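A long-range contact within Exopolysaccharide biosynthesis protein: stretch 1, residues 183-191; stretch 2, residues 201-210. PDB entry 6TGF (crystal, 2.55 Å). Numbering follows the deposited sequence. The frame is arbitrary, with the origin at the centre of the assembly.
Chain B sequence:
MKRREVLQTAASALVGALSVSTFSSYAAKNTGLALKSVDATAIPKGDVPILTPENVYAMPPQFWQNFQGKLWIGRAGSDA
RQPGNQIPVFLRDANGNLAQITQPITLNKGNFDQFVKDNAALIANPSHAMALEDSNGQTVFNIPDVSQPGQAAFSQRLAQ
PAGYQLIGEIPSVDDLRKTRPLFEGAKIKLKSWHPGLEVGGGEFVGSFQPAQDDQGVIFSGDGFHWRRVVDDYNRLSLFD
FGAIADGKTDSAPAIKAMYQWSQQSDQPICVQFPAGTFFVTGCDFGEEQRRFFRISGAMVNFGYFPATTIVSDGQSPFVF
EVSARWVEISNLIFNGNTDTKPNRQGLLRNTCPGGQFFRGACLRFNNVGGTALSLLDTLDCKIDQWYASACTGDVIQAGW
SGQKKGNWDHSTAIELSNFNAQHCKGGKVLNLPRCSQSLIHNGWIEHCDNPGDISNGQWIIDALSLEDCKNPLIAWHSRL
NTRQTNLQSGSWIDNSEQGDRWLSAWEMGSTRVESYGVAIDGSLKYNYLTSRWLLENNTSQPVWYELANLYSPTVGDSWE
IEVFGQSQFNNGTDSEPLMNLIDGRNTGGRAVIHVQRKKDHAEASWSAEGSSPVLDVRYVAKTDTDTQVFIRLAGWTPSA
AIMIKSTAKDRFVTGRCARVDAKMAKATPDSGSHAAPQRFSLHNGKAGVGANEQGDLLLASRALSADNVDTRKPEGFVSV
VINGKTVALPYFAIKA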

# COMPACT_ATOMS: atom_id res chain seq x y z
N PHE B 183 48.73 13.80 -24.20
CA PHE B 183 47.99 14.05 -25.47
C PHE B 183 46.48 14.00 -25.22
O PHE B 183 46.05 13.55 -24.14
N GLU B 184 45.70 14.46 -26.21
CA GLU B 184 44.21 14.43 -26.20
C GLU B 184 43.74 12.97 -26.18
O GLU B 184 44.05 12.23 -27.15
N GLY B 185 43.05 12.57 -25.11
CA GLY B 185 42.49 11.21 -24.94
C GLY B 185 43.39 10.31 -24.12
O GLY B 185 43.06 9.12 -23.99
N ALA B 186 44.49 10.85 -23.58
CA ALA B 186 45.44 10.13 -22.69
C ALA B 186 44.69 9.65 -21.45
O ALA B 186 44.00 10.47 -20.82
N LYS B 187 44.82 8.36 -21.12
CA LYS B 187 44.10 7.71 -19.99
C LYS B 187 45.00 7.72 -18.74
O LYS B 187 46.22 7.49 -18.88
N ILE B 188 44.40 8.00 -17.59
CA ILE B 188 45.08 8.01 -16.26
C ILE B 188 44.15 7.33 -15.24
O ILE B 188 42.93 7.27 -15.51
N LYS B 189 44.71 6.84 -14.14
CA LYS B 189 43.98 6.10 -13.08
C LYS B 189 44.15 6.85 -11.76
O LYS B 189 45.27 6.85 -11.22
N LEU B 190 43.08 7.49 -11.27
CA LEU B 190 43.07 8.21 -9.96
C LEU B 190 42.78 7.19 -8.85
O LEU B 190 41.67 6.62 -8.86
N LYS B 191 43.74 6.98 -7.94
CA LYS B 191 43.64 6.02 -6.81
C LYS B 191 42.45 6.41 -5.93
O LYS B 191 41.68 5.51 -5.55
N GLY B 201 37.94 7.46 -6.40
CA GLY B 201 38.91 7.22 -7.49
C GLY B 201 38.21 6.74 -8.75
O GLY B 201 36.98 6.59 -8.73
N GLY B 202 38.98 6.50 -9.82
CA GLY B 202 38.45 5.99 -11.10
C GLY B 202 39.40 6.23 -12.26
O GLY B 202 40.55 6.63 -12.02
N GLU B 203 38.91 5.98 -13.48
CA GLU B 203 39.66 6.14 -14.75
C GLU B 203 39.28 7.48 -15.38
O GLU B 203 38.07 7.78 -15.44
N PHE B 204 40.27 8.25 -15.83
CA PHE B 204 40.10 9.62 -16.39
C PHE B 204 40.79 9.71 -17.75
O PHE B 204 41.86 9.11 -17.94
N VAL B 205 40.16 10.45 -18.67
CA VAL B 205 40.64 10.67 -20.07
C VAL B 205 40.92 12.17 -20.23
O VAL B 205 40.02 12.98 -19.94
N GLY B 206 42.15 12.51 -20.63
CA GLY B 206 42.66 13.90 -20.65
C GLY B 206 42.22 14.66 -21.89
O GLY B 206 41.94 14.01 -22.92
N SER B 207 42.17 15.99 -21.79
CA SER B 207 41.81 16.91 -22.90
C SER B 207 42.43 18.29 -22.67
O SER B 207 42.61 18.67 -21.50
N PHE B 208 42.75 19.00 -23.76
CA PHE B 208 43.21 20.41 -23.77
C PHE B 208 42.04 21.33 -24.14
O PHE B 208 42.21 22.56 -24.09
N GLN B 209 40.89 20.75 -24.51
CA GLN B 209 39.62 21.48 -24.75
C GLN B 209 39.16 22.11 -23.44
O GLN B 209 39.29 21.50 -22.39
N PRO B 210 38.61 23.35 -23.46
CA PRO B 210 38.24 24.03 -22.22
C PRO B 210 36.99 23.43 -21.58
O PRO B 210 36.02 23.20 -22.29

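The two stretches form an antiparallel ladder, and reading along the second shows where backbone alone suffices and where side chains take over. G201 opens it without a side chain, and the geometry demands this: a CB there would point toward the first stretch and clash with the carbonyl oxygens of L190 and K191. Its N instead gives a hydrogen bond to a water 2.7 Å away, and that water reaches back to K191 O in a weak bond of 3.5 Å. G202 pairs with L190 through two backbone hydrogen bonds, L190 N to G202 O at 2.8 Å and G202 N to L190 O at 2.9 Å. G202 adds no side chain to the face that carries L190, and F204, the next residue on that face, packs against the leucine.

E203 shares the other face with K189, K187 and V205. Its extended chain (chi1 t, chi2 t) brings the carboxylate back toward K187, whose chi1 is m. E203 OE2 lies 3.4 Å from K187 CD but 4.2 Å from K187 NZ, so the charges are complementary without closing a salt bridge, a loose arrangement on an exposed face.

F204 is the main apolar piece. Buried, with chi1 m, it sends its ring along the strand so that F204 CE1 meets L190 CB at 3.7 Å, while F204 CB rests 3.7 Å from I188 CG2. Both I188 and L190 adopt chi1 t and chi2 p. Beneath this packing, I188 and F204 exchange backbone hydrogen bonds, I188 N to F204 O at 2.8 Å and F204 N to I188 O at 2.9 Å.

V205, chi1 p, returns to the face of K187 and places CG2 3.5 Å from G185 O. G206 then ties down the turn that runs from F183 to A186: G185 N donates to G206 O and G206 N donates to A186 O, both at 2.8 Å. G185 has a positive phi, which favours glycine.

Past the regular bridges, E184 becomes the polar clasp. Its CB points sideways, but chi1 t and chi2 p carry the carboxylate to the second stretch. S207 OG, on a chi1 t side chain, donates to E184 OE2 at 2.6 Å, and F208 N donates to E184 OE1 at 3.0 Å. S207 OG also accepts from Q209 N at 3.1 Å, so one hydroxyl links the clasp to the following loop. The F208 side chain (chi1 m) swings its ring back to the turn, with CE2 3.7 Å from F183 C. Q209 adds little, and P210 makes no contact.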

# COMPACT_ATOMS: atom_id res chain seq x y z
CB PHE B 183 48.41 13.02 -26.52
CG PHE B 183 48.38 11.59 -26.05
CD1 PHE B 183 47.20 10.86 -26.06
CD2 PHE B 183 49.53 10.97 -25.58
CE1 PHE B 183 47.18 9.55 -25.62
CE2 PHE B 183 49.50 9.65 -25.15
CZ PHE B 183 48.32 8.95 -25.16
CB GLU B 184 43.66 15.17 -27.42
CG GLU B 184 42.15 15.27 -27.45
CD GLU B 184 41.54 16.20 -26.41
OE1 GLU B 184 42.15 17.25 -26.12
OE2 GLU B 184 40.46 15.87 -25.89
CB ALA B 186 46.59 11.04 -22.32
CB LYS B 187 43.68 6.29 -20.35
CG LYS B 187 42.60 6.21 -21.43
CD LYS B 187 42.06 4.81 -21.66
CE LYS B 187 41.65 4.58 -23.09
NZ LYS B 187 40.62 3.53 -23.21
CB ILE B 188 45.48 9.44 -15.86
CG1 ILE B 188 46.72 9.47 -14.97
CG2 ILE B 188 44.32 10.19 -15.21
CD1 ILE B 188 47.99 9.08 -15.68
CB LYS B 189 44.51 4.66 -13.03
CG LYS B 189 43.52 3.62 -12.53
CD LYS B 189 43.55 3.45 -11.03
CE LYS B 189 42.33 2.72 -10.51
NZ LYS B 189 42.17 1.39 -11.15
CB LEU B 190 42.02 9.32 -9.99
CG LEU B 190 41.92 10.17 -8.73
CD1 LEU B 190 43.21 10.94 -8.47
CD2 LEU B 190 40.74 11.13 -8.80
CB LYS B 191 44.94 6.00 -6.00
CG LYS B 191 44.98 4.99 -4.86
CD LYS B 191 46.03 5.29 -3.81
CE LYS B 191 45.59 4.92 -2.41
NZ LYS B 191 44.60 5.88 -1.87
CB GLU B 203 39.35 4.97 -15.69
CG GLU B 203 40.10 5.02 -17.00
CD GLU B 203 40.13 3.71 -17.76
OE1 GLU B 203 40.08 2.64 -17.11
OE2 GLU B 203 40.21 3.75 -19.01
CB PHE B 204 40.64 10.66 -15.40
CG PHE B 204 39.77 10.86 -14.19
CD1 PHE B 204 39.80 9.96 -13.13
CD2 PHE B 204 38.90 11.93 -14.11
CE1 PHE B 204 38.99 10.13 -12.03
CE2 PHE B 204 38.09 12.11 -13.00
CZ PHE B 204 38.14 11.21 -11.96
CB VAL B 205 39.62 10.13 -21.10
CG1 VAL B 205 38.23 10.72 -20.94
CG2 VAL B 205 40.10 10.32 -22.53
CB SER B 207 40.31 17.01 -23.05
OG SER B 207 39.97 17.81 -24.18
CB PHE B 208 44.39 20.58 -24.73
CG PHE B 208 45.54 19.64 -24.46
CD1 PHE B 208 46.34 19.81 -23.35
CD2 PHE B 208 45.81 18.59 -25.32
CE1 PHE B 208 47.40 18.94 -23.10
CE2 PHE B 208 46.86 17.72 -25.07
CZ PHE B 208 47.65 17.90 -23.96
CB GLN B 209 38.54 20.54 -25.30
CG GLN B 209 38.86 19.98 -26.68
CD GLN B 209 38.94 21.05 -27.74
OE1 GLN B 209 39.94 21.19 -28.44
NE2 GLN B 209 37.89 21.84 -27.85
CB PRO B 210 37.99 25.49 -22.63
CG PRO B 210 38.32 25.56 -24.12
CD PRO B 210 38.28 24.14 -24.64
O HOH W 1 38.22 5.03 -5.26